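Local coordinates for protein AlkZ (Streptomyces sahachiroi, PDB 5UUJ) that is a DNA glycosylase AlkZ-like family protein of the helix-turn-helix clan, combining many helices with a mixed beta sheet, at residues 129-134 with 139-144; 177-182 with 191-196; 289-294 with 325-330; 11-16 with 299-304; 107-112 with 163-168. One frame throughout, in Å; residues are numbered along the deposited sequence.

Overall arrangement
Near the N terminus, helix 9-19 supplies the first half of contact 4, whose partner loop 299-304 closes a loop of more than 280 residues. Three contacts nest inside it. Contact 5 joins helix 107-113 to helix 162-172 and encloses contact 1, where helix 117-130 turns back on helix 138-146. Contact 2 follows in series, between the segment after strand 176-177 and helix 190-194. It touches contact 1 through the E140-R181 salt bridge. Contact 3 joins helix 289-292 to strand 326-334 and crosses contact 4, their centres about 7 Å apart. Both lie across the chain's centre from contact 1, whose centre is about 40 Å from that of contact 3 and 45 Å from that of contact 4.

Contact 1: 129-134 with 139-144; sequences GILDGV and DELVTR
I130 meets both L141 and R144 across the turn and short strand that join the two helices. Its CG2, anti to the backbone N, serves both partners and packs against L141 CD1 at 3.8 Å, while CG1 and CD1 run along R144, CD1 coming within 4.1 Å of R144 CB. L131 adds its CD2, 4.0 Å from L141 CD1, the two leucines crossing at about a right angle. One methyl of L141 is thus shared by two neighbouring aliphatic residues, a place where branched, uncharged side chains fit well.

R144 has a different task. Its chain is bent at both chi2 (-69°) and chi3 (-52°), which folds the guanidinium back over the isoleucine; I130 CG2 rests on one face of it, off centre and 3.9 Å from R144 NH1. In the plane of the group, NH1 donates to water 1 at 2.9 Å, and the water donates in turn to I130 O at 2.7 Å. The carbonyl of I130 is therefore tied to an exposed arginine that covers the apolar core while facing solvent.

Behind this shell, L131 to V134 form a type II turn closed by V134 N to L131 O, with G133 at the third position, where its positive phi suits a residue without a side chain. The order of helix 117-130, strand 136-137 and helix 138-146 is consistent with a winged-helix arrangement. L136 of the short strand touches I130 and L131, and L189 pairs by backbone with L131.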
# COMPACT_ATOMS: atom_id res chain seq x y z
N GLY A 129 13.82 0.64 -23.40
CA GLY A 129 14.73 -0.06 -24.29
C GLY A 129 15.99 -0.53 -23.58
O GLY A 129 16.46 -1.64 -23.81
N ILE A 130 16.52 0.31 -22.70
CA ILE A 130 17.74 -0.01 -21.97
C ILE A 130 17.52 -1.18 -21.01
O ILE A 130 18.38 -2.05 -20.88
CB ILE A 130 18.24 1.23 -21.19
CG1 ILE A 130 18.73 2.29 -22.17
CG2 ILE A 130 19.38 0.86 -20.23
CD1 ILE A 130 18.84 3.68 -21.56
N LEU A 131 16.36 -1.22 -20.36
CA LEU A 131 16.10 -2.20 -19.31
C LEU A 131 15.45 -3.49 -19.80
O LEU A 131 15.21 -4.40 -19.02
CB LEU A 131 15.22 -1.57 -18.22
CG LEU A 131 15.82 -0.41 -17.44
CD1 LEU A 131 14.85 0.02 -16.34
CD2 LEU A 131 17.17 -0.76 -16.84
N ASP A 132 15.16 -3.57 -21.10
CA ASP A 132 14.55 -4.77 -21.66
C ASP A 132 15.49 -5.96 -21.50
O ASP A 132 16.46 -6.09 -22.24
CB ASP A 132 14.19 -4.56 -23.13
CG ASP A 132 13.33 -5.67 -23.69
OD1 ASP A 132 12.64 -5.43 -24.70
OD2 ASP A 132 13.33 -6.78 -23.12
N GLY A 133 15.19 -6.82 -20.53
CA GLY A 133 15.99 -8.01 -20.29
C GLY A 133 17.34 -7.68 -19.70
O GLY A 133 18.29 -8.46 -19.82
N VAL A 134 17.42 -6.52 -19.05
CA VAL A 134 18.66 -6.01 -18.48
C VAL A 134 18.42 -5.47 -17.08
O VAL A 134 17.41 -4.81 -16.83
CB VAL A 134 19.27 -4.91 -19.37
CG1 VAL A 134 20.58 -4.41 -18.79
CG2 VAL A 134 19.47 -5.42 -20.79
N ASP A 139 22.88 4.22 -10.82
CA ASP A 139 24.03 4.86 -11.44
C ASP A 139 24.33 4.28 -12.82
O ASP A 139 24.67 5.01 -13.74
CB ASP A 139 25.26 4.72 -10.54
CG ASP A 139 25.13 5.52 -9.25
OD1 ASP A 139 24.55 6.63 -9.29
OD2 ASP A 139 25.61 5.04 -8.20
N GLU A 140 24.20 2.97 -12.95
CA GLU A 140 24.43 2.31 -14.23
C GLU A 140 23.40 2.76 -15.26
O GLU A 140 23.74 3.00 -16.42
CB GLU A 140 24.39 0.79 -14.07
CG GLU A 140 25.64 0.22 -13.42
CD GLU A 140 25.57 -1.29 -13.23
OE1 GLU A 140 24.45 -1.85 -13.27
OE2 GLU A 140 26.63 -1.91 -13.04
N LEU A 141 22.14 2.88 -14.84
CA LEU A 141 21.07 3.30 -15.74
C LEU A 141 21.23 4.77 -16.15
O LEU A 141 21.06 5.12 -17.32
CB LEU A 141 19.70 3.08 -15.09
CG LEU A 141 18.49 3.59 -15.87
CD1 LEU A 141 18.42 2.98 -17.27
CD2 LEU A 141 17.20 3.32 -15.11
N VAL A 142 21.57 5.62 -15.19
CA VAL A 142 21.75 7.04 -15.46
C VAL A 142 22.94 7.24 -16.39
O VAL A 142 22.91 8.11 -17.25
CB VAL A 142 21.95 7.84 -14.15
CG1 VAL A 142 22.42 9.27 -14.45
CG2 VAL A 142 20.67 7.87 -13.35
N THR A 143 23.97 6.42 -16.21
CA THR A 143 25.16 6.50 -17.06
C THR A 143 24.82 6.14 -18.50
O THR A 143 25.32 6.77 -19.43
CB THR A 143 26.28 5.57 -16.54
OG1 THR A 143 26.70 6.00 -15.24
CG2 THR A 143 27.49 5.57 -17.47
N ARG A 144 23.97 5.14 -18.68
CA ARG A 144 23.51 4.76 -20.02
C ARG A 144 22.74 5.92 -20.66
O ARG A 144 22.94 6.23 -21.83
CB ARG A 144 22.62 3.52 -19.96
CG ARG A 144 23.36 2.21 -19.76
CD ARG A 144 24.20 1.83 -20.98
NE ARG A 144 23.41 1.84 -22.21
CZ ARG A 144 22.68 0.82 -22.65
NH1 ARG A 144 22.63 -0.32 -21.96
NH2 ARG A 144 22.00 0.93 -23.78
O HOH W 1 20.61 -2.28 -22.46

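Contact 2: 177-182 with 191-196; sequences HGPNRG and ASQFGA
Q193 reaches from helix 190-194 to H177 and forms the sole hydrogen bond between the two segments. Its NE2 donates to H177 O at 3.1 Å, almost straight at 167° about the hydrogen. The donor lies in the carbonyl plane, at a C=O...donor angle of 150°, and the acceptor lies close to the amide plane. A glutamine suits the spot because its chain, with CG anti to the backbone N (chi1 -179°) and extended beyond it, is long enough to span the gap.

Strands 176-177 and 186-188, linked by a backbone pairing of G178 with T186, resemble the wing of a winged helix, and the bond from Q193 ties the base of this wing to the helix that follows it.

Van der Waals contact is made by the other end of the amide. Q193 OE1 sits 3.5 Å from P179 CD and 3.7 Å from G178 CA, the proline and the glutamine approaching from opposite directions. G178, lacking a side chain, leaves room for the adjoining proline ring. Within helix 190-194, Q193 CG lies over the centre of the F194 ring, 4.0 Å above it.

Charge enters farther along, where R181 forms a salt bridge with E140.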
# COMPACT_ATOMS: atom_id res chain seq x y z
N HIS A 177 11.73 -2.68 -9.69
CA HIS A 177 12.92 -3.26 -9.07
C HIS A 177 13.29 -4.58 -9.74
O HIS A 177 12.42 -5.39 -10.05
CB HIS A 177 12.71 -3.50 -7.58
CG HIS A 177 12.86 -2.27 -6.74
ND1 HIS A 177 13.40 -2.30 -5.47
CD2 HIS A 177 12.52 -0.98 -6.97
CE1 HIS A 177 13.40 -1.08 -4.96
NE2 HIS A 177 12.87 -0.26 -5.86
N GLY A 178 14.58 -4.78 -9.95
CA GLY A 178 15.10 -6.09 -10.28
C GLY A 178 15.55 -6.75 -8.99
O GLY A 178 15.32 -6.21 -7.91
N PRO A 179 16.20 -7.91 -9.09
CA PRO A 179 16.79 -8.52 -7.90
C PRO A 179 17.89 -7.63 -7.34
O PRO A 179 18.63 -7.04 -8.13
CB PRO A 179 17.35 -9.85 -8.40
CG PRO A 179 16.71 -10.08 -9.75
CD PRO A 179 16.45 -8.72 -10.30
N ASN A 180 17.99 -7.50 -6.02
CA ASN A 180 19.06 -6.71 -5.44
C ASN A 180 20.41 -7.31 -5.78
O ASN A 180 20.58 -8.53 -5.74
CB ASN A 180 18.91 -6.62 -3.92
CG ASN A 180 17.70 -5.80 -3.50
OD1 ASN A 180 17.15 -5.03 -4.28
ND2 ASN A 180 17.29 -5.96 -2.24
N ARG A 181 21.35 -6.45 -6.15
CA ARG A 181 22.74 -6.86 -6.33
C ARG A 181 23.48 -6.57 -5.04
O ARG A 181 23.90 -5.44 -4.79
CB ARG A 181 23.38 -6.13 -7.51
CG ARG A 181 24.73 -6.69 -7.92
CD ARG A 181 25.40 -5.79 -8.94
NE ARG A 181 24.56 -5.56 -10.11
CZ ARG A 181 24.74 -4.59 -11.00
NH1 ARG A 181 25.74 -3.73 -10.85
NH2 ARG A 181 23.92 -4.46 -12.03
N GLY A 182 23.62 -7.59 -4.20
CA GLY A 182 24.12 -7.40 -2.85
C GLY A 182 23.16 -6.50 -2.09
O GLY A 182 22.00 -6.86 -1.88
N ALA A 191 8.04 -6.05 -18.28
CA ALA A 191 7.68 -6.99 -19.34
C ALA A 191 8.70 -8.12 -19.46
O ALA A 191 8.32 -9.28 -19.61
CB ALA A 191 7.55 -6.25 -20.66
N SER A 192 9.99 -7.80 -19.39
CA SER A 192 11.03 -8.81 -19.58
C SER A 192 11.22 -9.67 -18.32
O SER A 192 11.58 -10.84 -18.42
CB SER A 192 12.36 -8.16 -19.97
OG SER A 192 12.91 -7.41 -18.91
N GLN A 193 10.97 -9.09 -17.15
CA GLN A 193 11.17 -9.84 -15.91
C GLN A 193 10.03 -10.80 -15.60
O GLN A 193 10.25 -11.88 -15.08
CB GLN A 193 11.35 -8.87 -14.73
CG GLN A 193 11.58 -9.59 -13.40
CD GLN A 193 12.17 -8.68 -12.34
OE1 GLN A 193 13.30 -8.87 -11.90
NE2 GLN A 193 11.39 -7.69 -11.90
N PHE A 194 8.80 -10.41 -15.94
CA PHE A 194 7.62 -11.17 -15.53
C PHE A 194 6.95 -11.93 -16.67
O PHE A 194 6.05 -12.73 -16.44
CB PHE A 194 6.63 -10.23 -14.85
CG PHE A 194 7.18 -9.57 -13.62
CD1 PHE A 194 7.45 -10.32 -12.48
CD2 PHE A 194 7.44 -8.21 -13.60
CE1 PHE A 194 7.97 -9.72 -11.35
CE2 PHE A 194 7.96 -7.60 -12.46
CZ PHE A 194 8.23 -8.36 -11.34
N GLY A 195 7.38 -11.68 -17.91
CA GLY A 195 6.91 -12.43 -19.05
C GLY A 195 5.40 -12.51 -19.19
O GLY A 195 4.71 -11.49 -19.23
N ALA A 196 4.89 -13.74 -19.25
CA ALA A 196 3.46 -13.97 -19.47
C ALA A 196 2.60 -13.47 -18.31
O ALA A 196 1.38 -13.34 -18.46
CB ALA A 196 3.21 -15.44 -19.70

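Contact 3: 289-294 with 325-330; sequences QYLLGP and GRVVGV
Y290 touches G325 in the tight link between strands 320-323 and 326-334, a beta hairpin within the mixed five-stranded sheet near the C terminus. G325 suits its place because its backbone angles, with phi at 93°, would press a side chain against the preceding carbonyl.

Next to the tyrosine, L291 makes the apolar half of the contact. Its CD2 meets V327 CG2 at 4.3 Å, and both side chains also touch V320 of the neighbouring strand, so a leucine and a beta-branched valine fill the buried layer between helix and sheet.

The tyrosine itself stands on the short helix 289-292, where Y290 N is bound by D288 OD2, and M17 and Q20 lie against its side chain. A tyrosine fits here because the ring spans the buried layer and the hydroxyl satisfies a buried carbonyl. Its CB already points toward the strand. CG is anti to the backbone N (chi1 180°), which carries the ring out from the helix toward the hairpin. On the way Y290 CE2 passes 3.6 Å from G325 O and CZ 3.5 Å from it, both as incidental neighbours of the bond at the tip. The carbonyl oxygen lies at the ring edge, in its plane. At the tip of the tyrosine, Y290 OH donates to G325 O at 2.7 Å, approaching in the carbonyl plane on a lone pair, with a C=O...donor angle of 119°.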
# COMPACT_ATOMS: atom_id res chain seq x y z
N GLN A 289 -1.55 -1.58 6.21
CA GLN A 289 -2.63 -1.31 5.28
C GLN A 289 -3.99 -1.16 5.96
O GLN A 289 -4.87 -0.48 5.43
CB GLN A 289 -2.71 -2.43 4.24
CG GLN A 289 -1.58 -2.41 3.21
CD GLN A 289 -1.60 -1.15 2.36
OE1 GLN A 289 -2.44 -0.99 1.48
NE2 GLN A 289 -0.65 -0.25 2.62
N TYR A 290 -4.17 -1.77 7.13
CA TYR A 290 -5.43 -1.60 7.86
C TYR A 290 -5.66 -0.12 8.14
O TYR A 290 -6.80 0.35 8.13
CB TYR A 290 -5.42 -2.39 9.18
CG TYR A 290 -6.71 -2.22 9.94
CD1 TYR A 290 -7.85 -2.95 9.61
CD2 TYR A 290 -6.81 -1.30 10.99
CE1 TYR A 290 -9.04 -2.78 10.29
CE2 TYR A 290 -7.99 -1.13 11.68
CZ TYR A 290 -9.10 -1.87 11.33
OH TYR A 290 -10.29 -1.70 12.01
N LEU A 291 -4.57 0.60 8.36
CA LEU A 291 -4.61 2.04 8.60
C LEU A 291 -4.61 2.83 7.30
O LEU A 291 -5.41 3.76 7.13
CB LEU A 291 -3.41 2.46 9.44
CG LEU A 291 -3.66 2.98 10.85
CD1 LEU A 291 -2.33 3.39 11.47
CD2 LEU A 291 -4.62 4.16 10.86
N LEU A 292 -3.71 2.47 6.39
CA LEU A 292 -3.46 3.28 5.20
C LEU A 292 -4.58 3.17 4.17
O LEU A 292 -4.74 4.05 3.33
CB LEU A 292 -2.13 2.89 4.56
CG LEU A 292 -0.87 3.11 5.40
CD1 LEU A 292 0.36 2.83 4.55
CD2 LEU A 292 -0.81 4.52 5.98
N GLY A 293 -5.35 2.08 4.23
CA GLY A 293 -6.48 1.92 3.34
C GLY A 293 -7.47 3.05 3.51
O GLY A 293 -7.62 3.88 2.62
N PRO A 294 -8.14 3.11 4.67
CA PRO A 294 -9.06 4.21 4.96
C PRO A 294 -8.34 5.54 5.19
O PRO A 294 -8.95 6.59 5.05
CB PRO A 294 -9.77 3.76 6.25
CG PRO A 294 -9.50 2.30 6.36
CD PRO A 294 -8.16 2.08 5.73
N GLY A 325 -11.37 -2.74 16.59
CA GLY A 325 -11.27 -2.12 15.28
C GLY A 325 -10.69 -0.72 15.26
O GLY A 325 -10.35 -0.20 14.20
N ARG A 326 -10.57 -0.10 16.44
CA ARG A 326 -10.07 1.27 16.55
C ARG A 326 -8.65 1.31 17.09
O ARG A 326 -8.27 0.49 17.93
CB ARG A 326 -10.98 2.09 17.47
CG ARG A 326 -12.38 2.31 16.93
CD ARG A 326 -13.23 3.17 17.87
NE ARG A 326 -12.71 4.53 17.99
CZ ARG A 326 -11.96 4.98 19.00
NH1 ARG A 326 -11.62 4.18 20.01
NH2 ARG A 326 -11.55 6.24 19.00
N VAL A 327 -7.86 2.27 16.62
CA VAL A 327 -6.51 2.48 17.13
C VAL A 327 -6.59 3.10 18.52
O VAL A 327 -7.18 4.16 18.69
CB VAL A 327 -5.67 3.38 16.19
CG1 VAL A 327 -4.29 3.66 16.78
CG2 VAL A 327 -5.54 2.73 14.82
N VAL A 328 -5.99 2.43 19.51
CA VAL A 328 -6.06 2.88 20.90
C VAL A 328 -4.68 3.06 21.53
O VAL A 328 -4.56 3.28 22.73
CB VAL A 328 -6.87 1.89 21.76
CG1 VAL A 328 -8.34 1.89 21.36
CG2 VAL A 328 -6.29 0.49 21.67
N GLY A 329 -3.64 2.96 20.70
CA GLY A 329 -2.28 3.13 21.18
C GLY A 329 -1.25 2.74 20.13
O GLY A 329 -1.60 2.36 19.02
N VAL A 330 0.02 2.85 20.51
CA VAL A 330 1.13 2.44 19.66
C VAL A 330 2.03 1.47 20.41
O VAL A 330 1.91 1.31 21.63
CB VAL A 330 1.98 3.64 19.18
CG1 VAL A 330 1.14 4.59 18.34
CG2 VAL A 330 2.59 4.37 20.38

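Contact 4: 11-16 with 299-304; sequences QVFAWR and EVVLAP
Helix 9-19, close to the N terminus, lies against the loop 299-304 that leads toward helix 307-310, and F13 is the residue that carries the meeting with V300 and V301. Its CG is anti to the carbonyl carbon (chi1 -63°), which sends the ring away from the helix toward the loop. F13 CE1 comes nearest, 3.7 Å from V301 CG2, and CZ follows at 4.0 Å from the same methyl; phenylalanine and valine slide past each other in opposite directions. At the tip of the ring, F13 CZ is 4.1 Å from V300 CG2 and 3.8 Å from V300 O. The approach of V300 O and V301 CG2 to the ring is oblique. No hydrogen bond crosses here, and the flat, apolar phenylalanine suits a buried place lined by valine methyls and one backbone carbonyl.

The loop that receives the ring runs beside the start of strand 326-334. Residues E299 to V301 have helical angles but lack the regular bonds. V301 O accepts a probable hydrogen bond from V327 N, bringing the loop alongside the strand, and V300 O accepts a weak hydrogen bond from R326 NE.

One turn beyond F13, R16 is bound to G220 O and P221 O. The rest of the F13 ring faces the hairpin: F13 CD1 is 3.7 Å from Y290 OH and F13 CD2 is 3.7 Å from G325 CA, so the ring lies among Y290 of helix 289-292, G325 between the two strands, and the loop 299-304.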
# COMPACT_ATOMS: atom_id res chain seq x y z
N GLN A 11 -19.19 -3.26 12.97
CA GLN A 11 -19.47 -4.25 11.93
C GLN A 11 -18.45 -4.11 10.80
O GLN A 11 -17.84 -5.09 10.38
CB GLN A 11 -20.88 -4.10 11.38
CG GLN A 11 -21.96 -4.70 12.24
CD GLN A 11 -23.30 -4.75 11.52
OE1 GLN A 11 -23.87 -3.72 11.17
NE2 GLN A 11 -23.80 -5.96 11.28
N VAL A 12 -18.28 -2.88 10.32
CA VAL A 12 -17.36 -2.61 9.22
C VAL A 12 -15.94 -3.03 9.58
O VAL A 12 -15.25 -3.65 8.77
CB VAL A 12 -17.38 -1.10 8.85
CG1 VAL A 12 -16.23 -0.75 7.90
CG2 VAL A 12 -18.72 -0.74 8.21
N PHE A 13 -15.50 -2.72 10.80
CA PHE A 13 -14.15 -3.06 11.23
C PHE A 13 -13.93 -4.57 11.22
O PHE A 13 -12.90 -5.05 10.74
CB PHE A 13 -13.87 -2.51 12.63
CG PHE A 13 -13.92 -1.01 12.72
CD1 PHE A 13 -13.65 -0.22 11.62
CD2 PHE A 13 -14.25 -0.39 13.92
CE1 PHE A 13 -13.70 1.16 11.71
CE2 PHE A 13 -14.30 0.99 14.01
CZ PHE A 13 -14.03 1.76 12.90
N ALA A 14 -14.90 -5.30 11.75
CA ALA A 14 -14.83 -6.76 11.79
C ALA A 14 -14.79 -7.33 10.38
O ALA A 14 -14.03 -8.26 10.10
CB ALA A 14 -16.00 -7.33 12.56
N TRP A 15 -15.61 -6.78 9.49
CA TRP A 15 -15.67 -7.25 8.12
C TRP A 15 -14.35 -6.98 7.40
O TRP A 15 -13.82 -7.85 6.70
CB TRP A 15 -16.83 -6.59 7.37
CG TRP A 15 -16.95 -7.08 5.96
CD1 TRP A 15 -17.56 -8.22 5.53
CD2 TRP A 15 -16.43 -6.44 4.78
NE1 TRP A 15 -17.45 -8.33 4.17
CE2 TRP A 15 -16.77 -7.25 3.68
CE3 TRP A 15 -15.72 -5.26 4.55
CZ2 TRP A 15 -16.42 -6.92 2.37
CZ3 TRP A 15 -15.38 -4.93 3.25
CH2 TRP A 15 -15.73 -5.76 2.18
N ARG A 16 -13.82 -5.77 7.57
CA ARG A 16 -12.53 -5.41 6.99
C ARG A 16 -11.43 -6.35 7.46
O ARG A 16 -10.61 -6.82 6.67
CB ARG A 16 -12.17 -3.97 7.33
CG ARG A 16 -12.96 -2.92 6.56
CD ARG A 16 -12.67 -1.52 7.07
NE ARG A 16 -13.40 -0.51 6.31
CZ ARG A 16 -13.45 0.78 6.63
NH1 ARG A 16 -12.80 1.23 7.70
NH2 ARG A 16 -14.14 1.62 5.88
N GLU A 299 -11.31 9.66 11.30
CA GLU A 299 -11.47 9.91 12.73
C GLU A 299 -12.28 8.84 13.46
O GLU A 299 -12.27 8.80 14.69
CB GLU A 299 -12.12 11.28 12.94
CG GLU A 299 -11.21 12.43 12.53
CD GLU A 299 -11.83 13.80 12.72
OE1 GLU A 299 -12.53 14.02 13.73
OE2 GLU A 299 -11.62 14.67 11.84
N VAL A 300 -12.97 7.96 12.74
CA VAL A 300 -13.71 6.88 13.40
C VAL A 300 -12.77 5.76 13.82
O VAL A 300 -13.09 4.98 14.71
CB VAL A 300 -14.84 6.30 12.51
CG1 VAL A 300 -15.80 7.39 12.07
CG2 VAL A 300 -14.26 5.55 11.31
N VAL A 301 -11.61 5.69 13.17
CA VAL A 301 -10.59 4.69 13.50
C VAL A 301 -9.56 5.26 14.47
O VAL A 301 -9.15 4.59 15.42
CB VAL A 301 -9.87 4.19 12.23
CG1 VAL A 301 -8.73 3.24 12.59
CG2 VAL A 301 -10.87 3.52 11.30
N LEU A 302 -9.15 6.50 14.22
CA LEU A 302 -8.10 7.15 14.99
C LEU A 302 -8.52 8.56 15.39
O LEU A 302 -8.68 9.43 14.54
CB LEU A 302 -6.79 7.19 14.19
CG LEU A 302 -5.63 8.00 14.77
CD1 LEU A 302 -5.24 7.51 16.15
CD2 LEU A 302 -4.44 7.96 13.83
N ALA A 303 -8.69 8.77 16.69
CA ALA A 303 -9.11 10.06 17.21
C ALA A 303 -8.13 11.16 16.80
O ALA A 303 -6.92 10.97 16.86
CB ALA A 303 -9.23 10.00 18.73
N PRO A 304 -8.66 12.33 16.38
CA PRO A 304 -7.78 13.39 15.86
C PRO A 304 -6.75 13.87 16.88
O PRO A 304 -5.64 14.23 16.48
CB PRO A 304 -8.76 14.51 15.50
CG PRO A 304 -9.98 14.24 16.29
CD PRO A 304 -10.07 12.75 16.41

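Contact 5: 107-112 with 163-168; sequences PSWTRA and GSVLKP
W109 reaches S164, V165 and P168 from a helix that begins two residues before it with P107, a proline well placed in a first turn where no backbone N-H is needed for an internal bond. In this first turn P107 O accepts from R111 N, and S108 O from A112 N.

W109 CG is anti to the backbone N (chi1 -166°), and the indole extends toward helix 162-172 with its edge leading. W109 CZ2 is 3.5 Å from S164 O, which lies in the ring plane, and 4.1 Å from P168 CG. W109 CH2 makes a looser contact with V165 CG2 at 4.4 Å. On the same edge, W109 NE1 donates to water 2 at 2.8 Å, and that water donates to S164 O at 3.0 Å. A second water, water 3, sits off centre above one ring face and is 2.9 Å from S164 OG; it gives W109 O a weak bond.

The place of helix 162-172 just before strand 176-177 is consistent with a winged-helix arrangement. It is kinked where the N atoms of K167 and P168 have no bond to the preceding turn; P168, a proline, has no N-H to offer. The two helix segments are inclined at 134° with axes 11.4 Å apart, a spacing bridged by the large indole. V120 of helix 117-130 touches both W109 and P168.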
# COMPACT_ATOMS: atom_id res chain seq x y z
N PRO A 107 3.35 22.44 -13.74
CA PRO A 107 4.51 23.35 -13.69
C PRO A 107 5.37 23.15 -12.45
O PRO A 107 6.60 23.15 -12.55
CB PRO A 107 3.86 24.73 -13.70
CG PRO A 107 2.60 24.54 -14.47
CD PRO A 107 2.12 23.15 -14.16
N SER A 108 4.74 22.97 -11.29
CA SER A 108 5.47 22.80 -10.03
C SER A 108 6.39 21.58 -10.07
O SER A 108 7.49 21.61 -9.52
CB SER A 108 4.48 22.69 -8.86
OG SER A 108 3.56 21.63 -9.05
N TRP A 109 5.96 20.50 -10.72
CA TRP A 109 6.78 19.31 -10.86
C TRP A 109 7.97 19.57 -11.78
O TRP A 109 9.09 19.14 -11.50
CB TRP A 109 5.96 18.14 -11.40
CG TRP A 109 6.63 16.80 -11.26
CD1 TRP A 109 6.47 15.92 -10.23
CD2 TRP A 109 7.54 16.19 -12.18
NE1 TRP A 109 7.24 14.80 -10.45
CE2 TRP A 109 7.90 14.94 -11.64
CE3 TRP A 109 8.09 16.59 -13.41
CZ2 TRP A 109 8.79 14.08 -12.29
CZ3 TRP A 109 8.97 15.73 -14.05
CH2 TRP A 109 9.31 14.49 -13.49
N THR A 110 7.72 20.27 -12.88
CA THR A 110 8.78 20.65 -13.81
C THR A 110 9.84 21.51 -13.13
O THR A 110 11.04 21.30 -13.31
CB THR A 110 8.21 21.41 -15.02
OG1 THR A 110 7.12 20.67 -15.59
CG2 THR A 110 9.28 21.62 -16.08
N ARG A 111 9.40 22.49 -12.34
CA ARG A 111 10.32 23.41 -11.68
C ARG A 111 11.20 22.67 -10.67
O ARG A 111 12.38 22.98 -10.53
CB ARG A 111 9.56 24.54 -10.98
CG ARG A 111 8.85 25.50 -11.93
CD ARG A 111 8.39 26.75 -11.20
NE ARG A 111 7.43 26.47 -10.14
CZ ARG A 111 6.10 26.55 -10.27
NH1 ARG A 111 5.55 26.90 -11.42
NH2 ARG A 111 5.32 26.27 -9.23
N ALA A 112 10.63 21.69 -9.98
CA ALA A 112 11.34 20.98 -8.94
C ALA A 112 12.29 19.93 -9.51
O ALA A 112 13.41 19.76 -9.02
CB ALA A 112 10.35 20.34 -7.97
N GLY A 163 14.72 9.80 -7.62
CA GLY A 163 13.57 9.30 -6.89
C GLY A 163 12.26 9.90 -7.36
O GLY A 163 11.22 9.25 -7.31
N SER A 164 12.31 11.14 -7.82
CA SER A 164 11.12 11.84 -8.28
C SER A 164 10.85 11.57 -9.77
O SER A 164 9.70 11.40 -10.18
CB SER A 164 11.28 13.34 -8.04
OG SER A 164 10.11 14.04 -8.44
N VAL A 165 11.91 11.52 -10.56
CA VAL A 165 11.80 11.39 -12.01
C VAL A 165 11.39 9.98 -12.44
O VAL A 165 10.78 9.80 -13.49
CB VAL A 165 13.13 11.78 -12.69
CG1 VAL A 165 13.09 11.52 -14.20
CG2 VAL A 165 13.45 13.25 -12.44
N LEU A 166 11.72 8.99 -11.62
CA LEU A 166 11.44 7.60 -11.97
C LEU A 166 9.96 7.24 -11.85
O LEU A 166 9.51 6.24 -12.41
CB LEU A 166 12.27 6.65 -11.09
CG LEU A 166 11.97 6.60 -9.58
CD1 LEU A 166 10.82 5.66 -9.26
CD2 LEU A 166 13.20 6.18 -8.79
N LYS A 167 9.20 8.04 -11.11
CA LYS A 167 7.84 7.66 -10.76
C LYS A 167 6.89 7.62 -11.96
O LYS A 167 6.12 6.67 -12.10
CB LYS A 167 7.31 8.58 -9.66
CG LYS A 167 8.09 8.43 -8.36
CD LYS A 167 7.41 9.07 -7.17
CE LYS A 167 8.26 8.89 -5.92
NZ LYS A 167 7.59 9.39 -4.70
N PRO A 168 6.93 8.65 -12.83
CA PRO A 168 6.13 8.54 -14.06
C PRO A 168 6.48 7.29 -14.87
O PRO A 168 5.60 6.67 -15.47
CB PRO A 168 6.50 9.81 -14.83
CG PRO A 168 6.90 10.78 -13.79
CD PRO A 168 7.52 9.99 -12.67
O HOH W 2 7.31 12.49 -8.79
O HOH W 3 9.61 16.79 -9.01